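Local coordinates for YfkN protein (Bacillus subtilis subsp. subtilis, PDB 3GVE) that belongs to the calcineurin-like phosphoesterase family of metal-binding proteins and carries a manganese ion and a magnesium ion close together, at residues F111-G114 against L115-D119. Numbering follows the deposited sequence.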
ATOM      1  N   PHE A 111       3.728 -16.470   1.870  1.00  9.13           N
ATOM      2  CA  PHE A 111       2.859 -17.487   2.447  1.00  9.42           C
ATOM      3  C   PHE A 111       1.374 -17.229   2.245  1.00 10.01           C
ATOM      4  O   PHE A 111       0.563 -18.055   2.593  1.00 10.60           O
ATOM      5  CB  PHE A 111       3.170 -17.618   3.944  1.00 10.02           C
ATOM      6  CG  PHE A 111       4.561 -18.124   4.218  1.00  9.43           C
ATOM      7  CD1 PHE A 111       4.823 -19.475   4.215  1.00  9.64           C
ATOM      8  CD2 PHE A 111       5.606 -17.246   4.426  1.00 10.29           C
ATOM      9  CE1 PHE A 111       6.107 -19.941   4.433  1.00  9.89           C
ATOM     10  CE2 PHE A 111       6.873 -17.702   4.635  1.00  9.99           C
ATOM     11  CZ  PHE A 111       7.124 -19.040   4.644  1.00 10.15           C
ATOM     12  N   ASN A 112       1.032 -16.067   1.694  1.00  9.76           N
ATOM     13  CA  ASN A 112      -0.365 -15.621   1.593  1.00 10.26           C
ATOM     14  C   ASN A 112      -1.242 -16.537   0.731  1.00 11.29           C
ATOM     15  O   ASN A 112      -2.439 -16.583   0.907  1.00 12.52           O
ATOM     16  CB  ASN A 112      -0.471 -14.210   0.982  1.00 10.57           C
ATOM     17  CG  ASN A 112       0.028 -13.077   1.879  1.00 10.54           C
ATOM     18  OD1 ASN A 112       0.041 -11.956   1.425  1.00 11.50           O
ATOM     19  ND2 ASN A 112       0.414 -13.352   3.110  1.00 11.05           N
ATOM     20  N   TYR A 113      -0.638 -17.245  -0.211  1.00 11.26           N
ATOM     21  CA  TYR A 113      -1.395 -18.081  -1.145  1.00 12.00           C
ATOM     22  C   TYR A 113      -1.273 -19.570  -0.819  1.00 11.45           C
ATOM     23  O   TYR A 113      -1.664 -20.416  -1.610  1.00 12.42           O
ATOM     24  CB  TYR A 113      -0.943 -17.793  -2.578  1.00 12.69           C
ATOM     25  CG  TYR A 113      -1.248 -16.382  -3.037  1.00 13.85           C
ATOM     26  CD1 TYR A 113      -2.416 -15.753  -2.654  1.00 15.84           C
ATOM     27  CD2 TYR A 113      -0.384 -15.694  -3.850  1.00 15.61           C
ATOM     28  CE1 TYR A 113      -2.704 -14.478  -3.057  1.00 16.75           C
ATOM     29  CE2 TYR A 113      -0.677 -14.399  -4.265  1.00 15.56           C
ATOM     30  CZ  TYR A 113      -1.841 -13.810  -3.871  1.00 16.71           C
ATOM     31  OH  TYR A 113      -2.124 -12.540  -4.285  1.00 18.19           O
ATOM     32  N   GLY A 114      -0.740 -19.869   0.359  1.00 11.13           N
ATOM     33  CA  GLY A 114      -0.654 -21.242   0.823  1.00 11.28           C
ATOM     34  C   GLY A 114       0.688 -21.896   0.561  1.00 10.08           C
ATOM     35  O   GLY A 114       1.447 -21.456  -0.264  1.00 10.34           O
ATOM     36  N   LEU A 115       0.960 -22.975   1.276  1.00 10.25           N
ATOM     37  CA  LEU A 115       2.238 -23.668   1.203  1.00 10.64           C
ATOM     38  C   LEU A 115       2.475 -24.361  -0.146  1.00 10.88           C
ATOM     39  O   LEU A 115       3.583 -24.396  -0.621  1.00 10.72           O
ATOM     40  CB  LEU A 115       2.360 -24.683   2.343  1.00 10.89           C
ATOM     41  CG  LEU A 115       2.519 -24.077   3.754  1.00 11.55           C
ATOM     42  CD1 LEU A 115       2.289 -25.133   4.838  1.00 12.59           C
ATOM     43  CD2 LEU A 115       3.908 -23.452   3.941  1.00 11.83           C
ATOM     44  N   ASP A 116       1.428 -24.913  -0.745  1.00 12.17           N
ATOM     45  CA  ASP A 116       1.617 -25.644  -1.995  1.00 12.44           C
ATOM     46  C   ASP A 116       2.014 -24.705  -3.134  1.00 11.11           C
ATOM     47  O   ASP A 116       2.919 -25.000  -3.883  1.00 11.61           O
ATOM     48  CB  ASP A 116       0.374 -26.450  -2.382  1.00 13.96           C
ATOM     49  CG  ASP A 116       0.113 -27.628  -1.458  1.00 17.87           C
ATOM     50  OD1 ASP A 116       1.011 -28.056  -0.724  1.00 19.12           O
ATOM     51  OD2 ASP A 116      -1.020 -28.114  -1.493  1.00 20.68           O
ATOM     52  N   PHE A 117       1.334 -23.563  -3.233  1.00 10.68           N
ATOM     53  CA  PHE A 117       1.646 -22.590  -4.263  1.00 10.19           C
ATOM     54  C   PHE A 117       3.063 -22.066  -4.090  1.00  9.98           C
ATOM     55  O   PHE A 117       3.779 -21.901  -5.047  1.00 10.11           O
ATOM     56  CB  PHE A 117       0.635 -21.452  -4.264  1.00 10.40           C
ATOM     57  CG  PHE A 117       0.848 -20.463  -5.372  1.00 10.33           C
ATOM     58  CD1 PHE A 117       0.479 -20.764  -6.678  1.00 11.31           C
ATOM     59  CD2 PHE A 117       1.424 -19.238  -5.118  1.00 10.61           C
ATOM     60  CE1 PHE A 117       0.669 -19.851  -7.698  1.00 11.92           C
ATOM     61  CE2 PHE A 117       1.596 -18.336  -6.137  1.00 11.12           C
ATOM     62  CZ  PHE A 117       1.219 -18.645  -7.426  1.00 11.85           C
ATOM     63  N   LEU A 118       3.478 -21.859  -2.852  1.00  9.83           N
ATOM     64  CA  LEU A 118       4.831 -21.400  -2.599  1.00  9.02           C
ATOM     65  C   LEU A 118       5.867 -22.447  -3.031  1.00  9.39           C
ATOM     66  O   LEU A 118       6.863 -22.118  -3.629  1.00  9.46           O
ATOM     67  CB  LEU A 118       5.017 -21.026  -1.118  1.00 10.44           C
ATOM     68  CG  LEU A 118       6.400 -20.492  -0.730  1.00  9.69           C
ATOM     69  CD1 LEU A 118       6.805 -19.332  -1.639  1.00  9.88           C
ATOM     70  CD2 LEU A 118       6.412 -20.060   0.738  1.00 11.21           C
ATOM     71  N   ASP A 119       5.621 -23.711  -2.691  1.00  9.78           N
ATOM     72  CA  ASP A 119       6.511 -24.788  -3.117  1.00 10.63           C
ATOM     73  C   ASP A 119       6.591 -24.809  -4.646  1.00 10.04           C
ATOM     74  O   ASP A 119       7.653 -24.945  -5.199  1.00  9.99           O
ATOM     75  CB  ASP A 119       6.035 -26.153  -2.609  1.00 10.92           C
ATOM     76  CG  ASP A 119       6.347 -26.390  -1.133  1.00 11.88           C
ATOM     77  OD1 ASP A 119       7.254 -25.766  -0.563  1.00 12.49           O
ATOM     78  OD2 ASP A 119       5.658 -27.239  -0.559  1.00 13.00           O
TER
HETATM   79  O   HOH W   1      -1.298 -23.143  -1.951  1.00 13.74           O
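Phe111 meets the first turn of helix 115-123 with two sides of its ring. Leu118 CD2 sits over one face, 4.0 Å from the centroid of the Phe111 ring and 23° off its normal, a CH-pi contact displaced toward the CD1–CE1 rim. Leu115 comes instead to the ring edge, its CD2 lying 4.1 Å from Phe111 CD1. Leu183 of helix 180-183 touches both Phe111 and Leu115, extending this apolar cluster. The type I turn from Phe111 to Gly114, closed by Gly114 N to Phe111 O at 3.2 Å, leads the chain into the helix. The example is of a tight turn delivering the chain to a helix N-cap, Gly114, here in the calcineurin-like phosphoesterase fold, with the Phe111 side chain about 9 Å from the magnesium ion. Tyr113, four residues before Phe117, turns its ring edge toward the face of that ring in an offset T-shaped pair, planes at 82°. With CG anti to the backbone N (chi1 -176°), Phe117 runs alongside Tyr113, and Val76 of helix 70-85 touches both. A water takes a hydrogen bond from Phe117 N at 3.0 Å and gives one to Tyr113 O, tying this first-turn amide to the turn. Gly114, the N-cap, has a positive phi, a conformation readily open to glycine, and its O accepts a weak 3.3 Å bond from Leu118 N.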